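Local coordinates for endoribonuclease ToxN (Pectobacterium atrosepticum, PDB 2XDB), which acts as the toxin of a type III toxin-antitoxin system, an endoribonuclease that cleaves within AAA(U/G) sequences and is bound by the ToxI RNA, at residues Ala34-Val39 with Gly82-Lys87; Gln43-Leu48 with Thr134-Val139; Gly103-Thr108 with Arg112-Gln117. All coordinates share one frame; numbering follows the deposited sequence.

Contact 1: Ala34-Val39 with Gly82-Lys87; sequences AFIGIV and GLINLK. With nucleotides of chain B.
Ile36 and Ile84 face each other across the contact with their CA atoms 7.7 Å apart, and Val39 and Leu86 follow at 8.6 Å; no hydrogen bond joins the two backbones. Each segment turns through an inverse gamma turn, centred on Gly37 in one and on Asn85 in the other. The contact between the segments is wholly apolar. Ile36 and Ile84 cross at about a right angle, and CG1 of Ile36 lies 4.2 Å from CD1 of Ile84. In Ile84 the CG1 branch sits beside the backbone N (chi1 -59°) and then runs extended, which carries CD1 across to Ile36. The second pair meets by single methyls: CG2 of Val39 is 4.1 Å from CD2 of Leu86. The CB of Leu86 does not head for Val39, and only the far end of the chain closes the distance.

Lys87 points away from this packing, toward the RNA. Its NZ donates a 3.1 Å hydrogen bond to OD1 of Asn85, from 24° out of the carbonyl plane. The same NZ lies 3.0 Å from OP1 of U3 of chain B, so its positive charge probably favours the phosphate.

The contact is buried close to the centre of the chain. Strand 45-52 runs between strands 35-42 and 80-91 in the antiparallel sheet. Ile36 and Ile84 therefore meet over its residues, touching Leu51 and Ala49 respectively. Helix 125-140 packs on three of the four: Ile128 against Val39 and Ile84, and Ser132 against Val39 and Leu86.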
loop_
_atom_site.group_PDB
_atom_site.type_symbol
_atom_site.label_atom_id
_atom_site.label_comp_id
_atom_site.label_asym_id
_atom_site.label_seq_id
_atom_site.Cartn_x
_atom_site.Cartn_y
_atom_site.Cartn_z
ATOM N N ALA A 34 4.395 -1.295 -6.613
ATOM C CA ALA A 34 3.167 -2.076 -6.462
ATOM C C ALA A 34 2.412 -1.733 -5.184
ATOM O O ALA A 34 3.025 -1.508 -4.137
ATOM C CB ALA A 34 3.478 -3.558 -6.493
ATOM N N PHE A 35 1.081 -1.710 -5.279
ATOM C CA PHE A 35 0.203 -1.490 -4.130
ATOM C C PHE A 35 -0.652 -2.726 -3.841
ATOM O O PHE A 35 -0.779 -3.598 -4.706
ATOM C CB PHE A 35 -0.694 -0.286 -4.376
ATOM C CG PHE A 35 0.049 1.000 -4.562
ATOM C CD1 PHE A 35 -0.008 1.991 -3.602
ATOM C CD2 PHE A 35 0.800 1.227 -5.710
ATOM C CE1 PHE A 35 0.678 3.194 -3.779
ATOM C CE2 PHE A 35 1.480 2.417 -5.891
ATOM C CZ PHE A 35 1.420 3.400 -4.924
ATOM N N ILE A 36 -1.236 -2.796 -2.636
ATOM C CA ILE A 36 -2.107 -3.915 -2.235
ATOM C C ILE A 36 -3.611 -3.595 -2.211
ATOM O O ILE A 36 -4.032 -2.537 -1.753
ATOM C CB ILE A 36 -1.708 -4.519 -0.884
ATOM C CG1 ILE A 36 -0.236 -4.812 -0.890
ATOM C CG2 ILE A 36 -2.350 -5.888 -0.712
ATOM C CD1 ILE A 36 0.061 -5.945 -1.825
ATOM N N GLY A 37 -4.390 -4.601 -2.614
ATOM C CA GLY A 37 -5.697 -4.463 -3.230
ATOM C C GLY A 37 -6.945 -4.227 -2.429
ATOM O O GLY A 37 -7.825 -5.055 -2.355
ATOM N N ILE A 38 -7.050 -3.032 -1.904
ATOM C CA ILE A 38 -8.216 -2.578 -1.170
ATOM C C ILE A 38 -8.203 -3.047 0.243
ATOM O O ILE A 38 -8.813 -4.031 0.654
ATOM C CB ILE A 38 -9.523 -2.782 -1.824
ATOM C CG1 ILE A 38 -9.483 -2.169 -3.217
ATOM C CG2 ILE A 38 -10.527 -1.947 -1.063
ATOM C CD1 ILE A 38 -10.798 -1.543 -3.581
ATOM N N VAL A 39 -7.485 -2.231 0.973
ATOM C CA VAL A 39 -6.997 -2.512 2.259
ATOM C C VAL A 39 -8.052 -1.943 3.206
ATOM O O VAL A 39 -8.247 -2.448 4.311
ATOM C CB VAL A 39 -5.644 -1.808 2.305
ATOM C CG1 VAL A 39 -5.721 -0.451 3.012
ATOM C CG2 VAL A 39 -4.574 -2.728 2.835
ATOM N N GLY A 82 9.615 -7.807 2.862
ATOM C CA GLY A 82 9.291 -6.395 2.916
ATOM C C GLY A 82 8.040 -6.160 3.741
ATOM O O GLY A 82 7.705 -6.974 4.599
ATOM N N LEU A 83 7.349 -5.051 3.496
ATOM C CA LEU A 83 6.202 -4.700 4.316
ATOM C C LEU A 83 5.224 -3.835 3.572
ATOM O O LEU A 83 5.594 -3.177 2.612
ATOM C CB LEU A 83 6.641 -3.999 5.604
ATOM C CG LEU A 83 7.322 -2.635 5.539
ATOM C CD1 LEU A 83 6.321 -1.548 5.202
ATOM C CD2 LEU A 83 7.974 -2.350 6.882
ATOM N N ILE A 84 3.969 -3.860 4.014
ATOM C CA ILE A 84 2.937 -2.987 3.481
ATOM C C ILE A 84 2.993 -1.696 4.282
ATOM O O ILE A 84 2.854 -1.717 5.502
ATOM C CB ILE A 84 1.554 -3.602 3.659
ATOM C CG1 ILE A 84 1.462 -4.956 2.969
ATOM C CG2 ILE A 84 0.490 -2.680 3.115
ATOM C CD1 ILE A 84 0.111 -5.648 3.194
ATOM N N ASN A 85 3.220 -0.570 3.616
ATOM C CA ASN A 85 3.339 0.692 4.335
ATOM C C ASN A 85 1.985 1.380 4.515
ATOM O O ASN A 85 1.665 2.359 3.835
ATOM C CB ASN A 85 4.331 1.606 3.644
ATOM C CG ASN A 85 5.400 2.110 4.582
ATOM O OD1 ASN A 85 5.176 2.249 5.785
ATOM N ND2 ASN A 85 6.575 2.386 4.037
ATOM N N LEU A 86 1.188 0.848 5.432
ATOM C CA LEU A 86 -0.150 1.355 5.666
ATOM C C LEU A 86 -0.220 2.877 5.885
ATOM O O LEU A 86 -1.186 3.518 5.476
ATOM C CB LEU A 86 -0.787 0.619 6.848
ATOM C CG LEU A 86 -0.962 -0.874 6.617
ATOM C CD1 LEU A 86 -1.434 -1.535 7.882
ATOM C CD2 LEU A 86 -1.931 -1.136 5.463
ATOM N N LYS A 87 0.784 3.457 6.533
ATOM C CA LYS A 87 0.697 4.875 6.881
ATOM C C LYS A 87 0.756 5.787 5.672
ATOM O O LYS A 87 0.492 6.978 5.774
ATOM C CB LYS A 87 1.753 5.274 7.915
ATOM C CG LYS A 87 3.178 5.001 7.550
ATOM C CD LYS A 87 4.067 5.509 8.682
ATOM C CE LYS A 87 5.528 5.602 8.296
ATOM N NZ LYS A 87 6.050 4.253 7.941
ATOM P P U B 3 9.086 7.308 8.182
ATOM O OP1 U B 3 8.297 6.253 7.500
ATOM O OP2 U B 3 8.386 8.480 8.754
ATOM O "O5'" U B 3 10.086 6.632 9.207
ATOM C "C5'" U B 3 10.634 5.369 8.861
ATOM C "C4'" U B 3 12.068 5.242 9.299
ATOM O "O4'" U B 3 12.934 5.996 8.415
ATOM C "C3'" U B 3 12.384 5.790 10.674
ATOM O "O3'" U B 3 12.009 4.889 11.695
ATOM C "C2'" U B 3 13.884 6.030 10.587
ATOM O "O2'" U B 3 14.586 4.805 10.713
ATOM C "C1'" U B 3 14.033 6.501 9.142
ATOM N N1 U B 3 14.050 7.968 9.005
ATOM C C2 U B 3 14.548 8.473 7.821
ATOM O O2 U B 3 14.958 7.767 6.914
ATOM N N3 U B 3 14.546 9.839 7.731
ATOM C C4 U B 3 14.109 10.728 8.687
ATOM O O4 U B 3 14.177 11.932 8.447
ATOM C C5 U B 3 13.609 10.126 9.889
ATOM C C6 U B 3 13.597 8.796 10.004
#

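Contact 2: Gln43-Leu48 with Thr134-Val139; sequences QGHKYL and TLRNLV. With SO4 (sulfate ion), chain E; nucleotides of chain B.
Tyr47 on strand 45-52 and Arg136 on helix 125-140 are the nearest backbone points, with 10.5 Å between their CA atoms, so the gap is spanned by side chains. Most of that span is Arg136. Its CG is anti to the backbone N (chi1 173°) and the chain stays extended from there to NE, which takes the guanidinium out to the strand and the turn before it. There it touches three residues, with no hydrogen bond between the segments. OH of Tyr47 lies near the guanidinium plane, at its edge, 4.2 Å from NE of Arg136; ring and guanidinium planes are 60° apart. CD2 of His45 is 4.3 Å from NH2 of Arg136, which approaches the imidazole at its edge. Gln43 crosses the arginine at about a right angle and places CG 4.1 Å from the same NH2.

Glu154 ties the polar ends together. It makes a salt bridge with NE of Arg136 and a hydrogen bond with OH of Tyr47, which probably fixes how the guanidinium is turned. ND1 of His45 is hydrogen-bonded to OH of Tyr157. One face of the imidazole is covered by O of Gln43, two residues earlier, 3.4 Å above the ring plane.

Gln43 N donates a 2.8 Å hydrogen bond to O4 of a sulfate, probably from the crystallisation liquor. On the helix, Asn137 ND2 makes a weak 3.2 Å bond to OP2 of U21 of chain B. This is helix-on-sheet packing in a ToxN/AbiQ family toxin: helix 125-140 lies against the antiparallel sheet and also offers side chains to the ToxI RNA.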
loop_
_atom_site.group_PDB
_atom_site.type_symbol
_atom_site.label_atom_id
_atom_site.label_comp_id
_atom_site.label_asym_id
_atom_site.label_seq_id
_atom_site.Cartn_x
_atom_site.Cartn_y
_atom_site.Cartn_z
ATOM N N GLN A 43 -16.697 5.065 3.961
ATOM C CA GLN A 43 -17.239 6.353 3.556
ATOM C C GLN A 43 -17.182 6.545 2.046
ATOM O O GLN A 43 -16.989 7.656 1.558
ATOM C CB GLN A 43 -16.472 7.480 4.242
ATOM C CG GLN A 43 -16.747 7.592 5.716
ATOM C CD GLN A 43 -18.186 7.990 6.014
ATOM O OE1 GLN A 43 -18.551 8.221 7.163
ATOM N NE2 GLN A 43 -19.007 8.080 4.975
ATOM N N GLY A 44 -17.338 5.458 1.302
ATOM C CA GLY A 44 -17.216 5.532 -0.138
ATOM C C GLY A 44 -15.806 5.763 -0.664
ATOM O O GLY A 44 -15.644 6.204 -1.800
ATOM N N HIS A 45 -14.780 5.466 0.132
ATOM C CA HIS A 45 -13.412 5.519 -0.379
ATOM C C HIS A 45 -12.770 4.142 -0.459
ATOM O O HIS A 45 -13.044 3.273 0.368
ATOM C CB HIS A 45 -12.542 6.436 0.472
ATOM C CG HIS A 45 -13.197 7.733 0.808
ATOM N ND1 HIS A 45 -13.627 8.619 -0.153
ATOM C CD2 HIS A 45 -13.503 8.292 2.002
ATOM C CE1 HIS A 45 -14.166 9.671 0.436
ATOM N NE2 HIS A 45 -14.100 9.499 1.744
ATOM N N LYS A 46 -11.909 3.959 -1.455
ATOM C CA LYS A 46 -11.113 2.742 -1.581
ATOM C C LYS A 46 -9.638 3.063 -1.429
ATOM O O LYS A 46 -9.082 3.847 -2.206
ATOM C CB LYS A 46 -11.373 2.074 -2.930
ATOM C CG LYS A 46 -12.827 1.709 -3.086
ATOM C CD LYS A 46 -13.164 1.061 -4.401
ATOM C CE LYS A 46 -14.623 0.642 -4.347
ATOM N NZ LYS A 46 -15.115 0.038 -5.604
ATOM N N TYR A 47 -9.011 2.462 -0.423
ATOM C CA TYR A 47 -7.600 2.689 -0.168
ATOM C C TYR A 47 -6.715 1.577 -0.703
ATOM O O TYR A 47 -7.038 0.397 -0.574
ATOM C CB TYR A 47 -7.367 2.836 1.336
ATOM C CG TYR A 47 -7.613 4.235 1.839
ATOM C CD1 TYR A 47 -6.576 5.156 1.917
ATOM C CD2 TYR A 47 -8.882 4.643 2.214
ATOM C CE1 TYR A 47 -6.794 6.438 2.358
ATOM C CE2 TYR A 47 -9.106 5.920 2.661
ATOM C CZ TYR A 47 -8.061 6.815 2.724
ATOM O OH TYR A 47 -8.289 8.094 3.168
ATOM N N LEU A 48 -5.588 1.957 -1.291
ATOM C CA LEU A 48 -4.527 1.005 -1.600
ATOM C C LEU A 48 -3.302 1.396 -0.795
ATOM O O LEU A 48 -3.087 2.577 -0.526
ATOM C CB LEU A 48 -4.172 1.029 -3.088
ATOM C CG LEU A 48 -5.259 0.662 -4.090
ATOM C CD1 LEU A 48 -4.672 0.612 -5.503
ATOM C CD2 LEU A 48 -5.885 -0.674 -3.714
ATOM N N THR A 134 -8.160 1.011 11.879
ATOM C CA THR A 134 -7.824 1.626 13.152
ATOM C C THR A 134 -6.815 2.737 12.920
ATOM O O THR A 134 -6.810 3.745 13.621
ATOM C CB THR A 134 -7.270 0.610 14.165
ATOM O OG1 THR A 134 -8.197 -0.470 14.319
ATOM C CG2 THR A 134 -7.061 1.265 15.517
ATOM N N LEU A 135 -5.971 2.556 11.915
ATOM C CA LEU A 135 -4.965 3.554 11.589
ATOM C C LEU A 135 -5.644 4.857 11.218
ATOM O O LEU A 135 -5.325 5.921 11.759
ATOM C CB LEU A 135 -4.076 3.069 10.453
ATOM C CG LEU A 135 -3.078 4.079 9.914
ATOM C CD1 LEU A 135 -2.112 4.479 11.007
ATOM C CD2 LEU A 135 -2.338 3.493 8.722
ATOM N N ARG A 136 -6.604 4.770 10.308
ATOM C CA ARG A 136 -7.290 5.963 9.829
ATOM C C ARG A 136 -8.103 6.596 10.956
ATOM O O ARG A 136 -8.131 7.813 11.089
ATOM C CB ARG A 136 -8.166 5.614 8.628
ATOM C CG ARG A 136 -9.075 6.703 8.123
ATOM C CD ARG A 136 -9.922 6.156 6.958
ATOM N NE ARG A 136 -10.787 7.171 6.384
ATOM C CZ ARG A 136 -12.017 7.431 6.807
ATOM N NH1 ARG A 136 -12.542 6.728 7.797
ATOM N NH2 ARG A 136 -12.728 8.397 6.235
ATOM N N ASN A 137 -8.743 5.777 11.783
ATOM C CA ASN A 137 -9.501 6.316 12.906
ATOM C C ASN A 137 -8.616 7.150 13.828
ATOM O O ASN A 137 -8.937 8.290 14.145
ATOM C CB ASN A 137 -10.169 5.201 13.695
ATOM C CG ASN A 137 -11.349 4.623 12.976
ATOM O OD1 ASN A 137 -11.954 5.288 12.134
ATOM N ND2 ASN A 137 -11.696 3.373 13.299
ATOM N N LEU A 138 -7.493 6.574 14.241
ATOM C CA LEU A 138 -6.540 7.293 15.064
ATOM C C LEU A 138 -6.102 8.590 14.398
ATOM O O LEU A 138 -5.973 9.618 15.066
ATOM C CB LEU A 138 -5.336 6.415 15.384
ATOM C CG LEU A 138 -5.678 5.190 16.249
ATOM C CD1 LEU A 138 -4.453 4.387 16.620
ATOM C CD2 LEU A 138 -6.380 5.629 17.498
ATOM N N VAL A 139 -5.894 8.568 13.086
ATOM C CA VAL A 139 -5.436 9.785 12.432
ATOM C C VAL A 139 -6.543 10.849 12.429
ATOM O O VAL A 139 -6.271 12.027 12.655
ATOM C CB VAL A 139 -4.836 9.520 11.032
ATOM C CG1 VAL A 139 -4.633 10.808 10.274
ATOM C CG2 VAL A 139 -3.515 8.815 11.159
HETATM S S SO4 E . -19.069 2.182 4.946
HETATM O O1 SO4 E . -20.522 2.082 5.065
HETATM O O2 SO4 E . -18.438 1.322 5.944
HETATM O O3 SO4 E . -18.665 1.756 3.607
HETATM O O4 SO4 E . -18.657 3.564 5.176
ATOM P P U B 21 -11.133 1.948 16.879
ATOM O OP1 U B 21 -10.407 0.787 16.289
ATOM O OP2 U B 21 -10.795 3.319 16.421
ATOM O "O5'" U B 21 -12.699 1.704 16.742
ATOM C "C5'" U B 21 -13.635 2.634 17.274
ATOM C "C4'" U B 21 -14.853 1.968 17.878
ATOM O "O4'" U B 21 -15.508 1.108 16.901
ATOM C "C3'" U B 21 -14.613 1.100 19.114
ATOM O "O3'" U B 21 -15.724 1.246 20.002
ATOM C "C2'" U B 21 -14.640 -0.310 18.532
ATOM O "O2'" U B 21 -14.937 -1.322 19.467
ATOM C "C1'" U B 21 -15.743 -0.160 17.487
ATOM N N1 U B 21 -15.911 -1.210 16.437
ATOM C C2 U B 21 -14.941 -2.173 16.184
ATOM O O2 U B 21 -13.881 -2.262 16.781
ATOM N N3 U B 21 -15.260 -3.059 15.177
ATOM C C4 U B 21 -16.409 -3.095 14.406
ATOM O O4 U B 21 -16.544 -3.960 13.536
ATOM C C5 U B 21 -17.358 -2.074 14.725
ATOM C C6 U B 21 -17.077 -1.199 15.699
#

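Contact 3: Gly103-Thr108 with Arg112-Gln117; sequences GNMPNT and RMLYKQ
Thr108 and Arg112 make the polar part of the contact. Thr108 is the N-cap of helix 109-123. Its O accepts a weak hydrogen bond from N of Arg112, long at 3.4 Å but fairly straight at 161°. Its OG1 caps the backbone N of Lys111. Backbone carbonyl and side chain of Thr108 therefore both engage the first turn of the helix.

The Arg112 side chain adds a looser polar contact. It bends at chi3 (-141°) and brings one face of the guanidinium over O of Thr108, which stands 4.0 Å above the centre of the plane. NH1 of Arg112 is 4.1 Å from O of Asn107, too far for a bond. Asn107 itself is the centre of an inverse gamma turn, closed by a 2.9 Å bond from N of Thr108 to O of Pro106.

The apolar part is one pair. Met105 reaches across to the helix, and its CE lies 4.4 Å from CD1 of Leu114. Of the residues that touch here, Leu114 is the buried one.

The contact lies at the surface, where the loop after strand 97-99 leads into helix 109-123. Leu114 continues inward against Leu100 and Leu102, and against Phe3 of strand 3-6. NZ of Lys111 is hydrogen-bonded to O of Met105 in the loop. Further along the helix, Gln117 also touches Phe3, and Lys116 forms a salt bridge with Glu73.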
loop_
_atom_site.group_PDB
_atom_site.type_symbol
_atom_site.label_atom_id
_atom_site.label_comp_id
_atom_site.label_asym_id
_atom_site.label_seq_id
_atom_site.Cartn_x
_atom_site.Cartn_y
_atom_site.Cartn_z
ATOM N N GLY A 103 -1.323 -13.299 -14.875
ATOM C CA GLY A 103 -1.503 -14.347 -15.862
ATOM C C GLY A 103 -0.668 -14.174 -17.129
ATOM O O GLY A 103 -0.223 -15.155 -17.718
ATOM N N ASN A 104 -0.465 -12.933 -17.560
ATOM C CA ASN A 104 0.334 -12.671 -18.751
ATOM C C ASN A 104 1.777 -12.327 -18.420
ATOM O O ASN A 104 2.586 -12.155 -19.316
ATOM C CB ASN A 104 -0.290 -11.566 -19.621
ATOM C CG ASN A 104 -1.536 -12.038 -20.378
ATOM O OD1 ASN A 104 -1.505 -13.045 -21.088
ATOM N ND2 ASN A 104 -2.635 -11.305 -20.230
ATOM N N MET A 105 2.102 -12.219 -17.137
ATOM C CA MET A 105 3.461 -11.872 -16.742
ATOM C C MET A 105 4.382 -13.067 -16.916
ATOM O O MET A 105 4.068 -14.166 -16.471
ATOM C CB MET A 105 3.512 -11.399 -15.292
ATOM C CG MET A 105 3.270 -9.914 -15.098
ATOM S SD MET A 105 3.657 -9.412 -13.400
ATOM C CE MET A 105 5.028 -10.518 -13.066
ATOM N N PRO A 106 5.533 -12.849 -17.561
ATOM C CA PRO A 106 6.555 -13.884 -17.734
ATOM C C PRO A 106 7.015 -14.424 -16.388
ATOM O O PRO A 106 6.931 -13.715 -15.390
ATOM C CB PRO A 106 7.698 -13.130 -18.414
ATOM C CG PRO A 106 7.453 -11.681 -18.092
ATOM C CD PRO A 106 5.970 -11.549 -18.091
ATOM N N ASN A 107 7.501 -15.659 -16.364
ATOM C CA ASN A 107 7.861 -16.309 -15.110
ATOM C C ASN A 107 9.206 -15.887 -14.576
ATOM O O ASN A 107 10.164 -16.644 -14.619
ATOM C CB ASN A 107 7.834 -17.828 -15.255
ATOM C CG ASN A 107 6.447 -18.395 -15.108
ATOM O OD1 ASN A 107 5.455 -17.674 -15.229
ATOM N ND2 ASN A 107 6.364 -19.696 -14.839
ATOM N N THR A 108 9.267 -14.682 -14.045
ATOM C CA THR A 108 10.484 -14.166 -13.456
ATOM C C THR A 108 10.500 -14.491 -11.969
ATOM O O THR A 108 9.509 -14.973 -11.428
ATOM C CB THR A 108 10.502 -12.664 -13.608
ATOM O OG1 THR A 108 9.433 -12.110 -12.827
ATOM C CG2 THR A 108 10.280 -12.304 -15.059
ATOM N N ARG A 112 7.497 -14.945 -8.720
ATOM C CA ARG A 112 7.512 -15.910 -7.620
ATOM C C ARG A 112 7.358 -15.215 -6.271
ATOM O O ARG A 112 6.632 -15.691 -5.393
ATOM C CB ARG A 112 8.789 -16.759 -7.619
ATOM C CG ARG A 112 8.942 -17.678 -8.812
ATOM C CD ARG A 112 10.212 -18.520 -8.697
ATOM N NE ARG A 112 10.869 -18.661 -9.997
ATOM C CZ ARG A 112 11.956 -17.987 -10.365
ATOM N NH1 ARG A 112 12.486 -18.172 -11.571
ATOM N NH2 ARG A 112 12.522 -17.133 -9.521
ATOM N N MET A 113 8.048 -14.095 -6.113
ATOM C CA MET A 113 8.003 -13.336 -4.872
ATOM C C MET A 113 6.589 -12.824 -4.653
ATOM O O MET A 113 6.034 -12.961 -3.563
ATOM C CB MET A 113 8.990 -12.156 -4.916
ATOM C CG MET A 113 9.381 -11.636 -3.550
ATOM S SD MET A 113 10.131 -10.006 -3.581
ATOM C CE MET A 113 8.808 -9.065 -4.331
ATOM N N LEU A 114 6.008 -12.233 -5.695
ATOM C CA LEU A 114 4.625 -11.777 -5.624
ATOM C C LEU A 114 3.716 -12.881 -5.070
ATOM O O LEU A 114 2.822 -12.630 -4.261
ATOM C CB LEU A 114 4.142 -11.314 -6.997
ATOM C CG LEU A 114 4.798 -10.031 -7.501
ATOM C CD1 LEU A 114 4.271 -9.651 -8.869
ATOM C CD2 LEU A 114 4.541 -8.915 -6.505
ATOM N N TYR A 115 3.967 -14.112 -5.484
ATOM C CA TYR A 115 3.107 -15.202 -5.071
ATOM C C TYR A 115 3.385 -15.681 -3.672
ATOM O O TYR A 115 2.510 -16.250 -3.025
ATOM C CB TYR A 115 3.182 -16.359 -6.049
ATOM C CG TYR A 115 2.255 -16.173 -7.208
ATOM C CD1 TYR A 115 0.923 -15.826 -7.005
ATOM C CD2 TYR A 115 2.701 -16.332 -8.504
ATOM C CE1 TYR A 115 0.070 -15.652 -8.071
ATOM C CE2 TYR A 115 1.855 -16.170 -9.573
ATOM C CZ TYR A 115 0.549 -15.825 -9.355
ATOM O OH TYR A 115 -0.272 -15.659 -10.433
ATOM N N LYS A 116 4.599 -15.469 -3.191
ATOM C CA LYS A 116 4.860 -15.786 -1.796
ATOM C C LYS A 116 4.215 -14.697 -0.949
ATOM O O LYS A 116 3.681 -14.955 0.123
ATOM C CB LYS A 116 6.356 -15.893 -1.534
ATOM C CG LYS A 116 6.987 -17.162 -2.102
ATOM C CD LYS A 116 6.582 -18.375 -1.284
ATOM C CE LYS A 116 7.236 -19.640 -1.790
ATOM N NZ LYS A 116 6.676 -20.840 -1.100
ATOM N N GLN A 117 4.236 -13.475 -1.461
ATOM C CA GLN A 117 3.606 -12.372 -0.771
ATOM C C GLN A 117 2.083 -12.534 -0.715
ATOM O O GLN A 117 1.465 -12.347 0.349
ATOM C CB GLN A 117 3.998 -11.053 -1.428
ATOM C CG GLN A 117 5.393 -10.590 -1.074
ATOM C CD GLN A 117 5.790 -9.336 -1.835
ATOM O OE1 GLN A 117 5.455 -9.185 -3.010
ATOM N NE2 GLN A 117 6.511 -8.430 -1.170
#

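Overall arrangement
Contact 1 is core, contact 2 is partly buried and contact 3 lies at the surface. The chemistry follows this order: aliphatic packing in contact 1, an arginine among polar and aromatic groups in contact 2, and a capped helix N-terminus plus one apolar pair in contact 3. Contacts 1 and 2 share the sheet, with centres 13 Å apart. They touch directly, probably through a hydrogen bond from N of Val39 to O of Tyr47, and both pack against helix 125-140. Contact 3 touches neither; its nearest atoms come within about 5 Å of contact 1, but its centre is about 29 Å from that of contact 2, on the opposite side of the chain's centre. RNA phosphates approach only contacts 1 and 2.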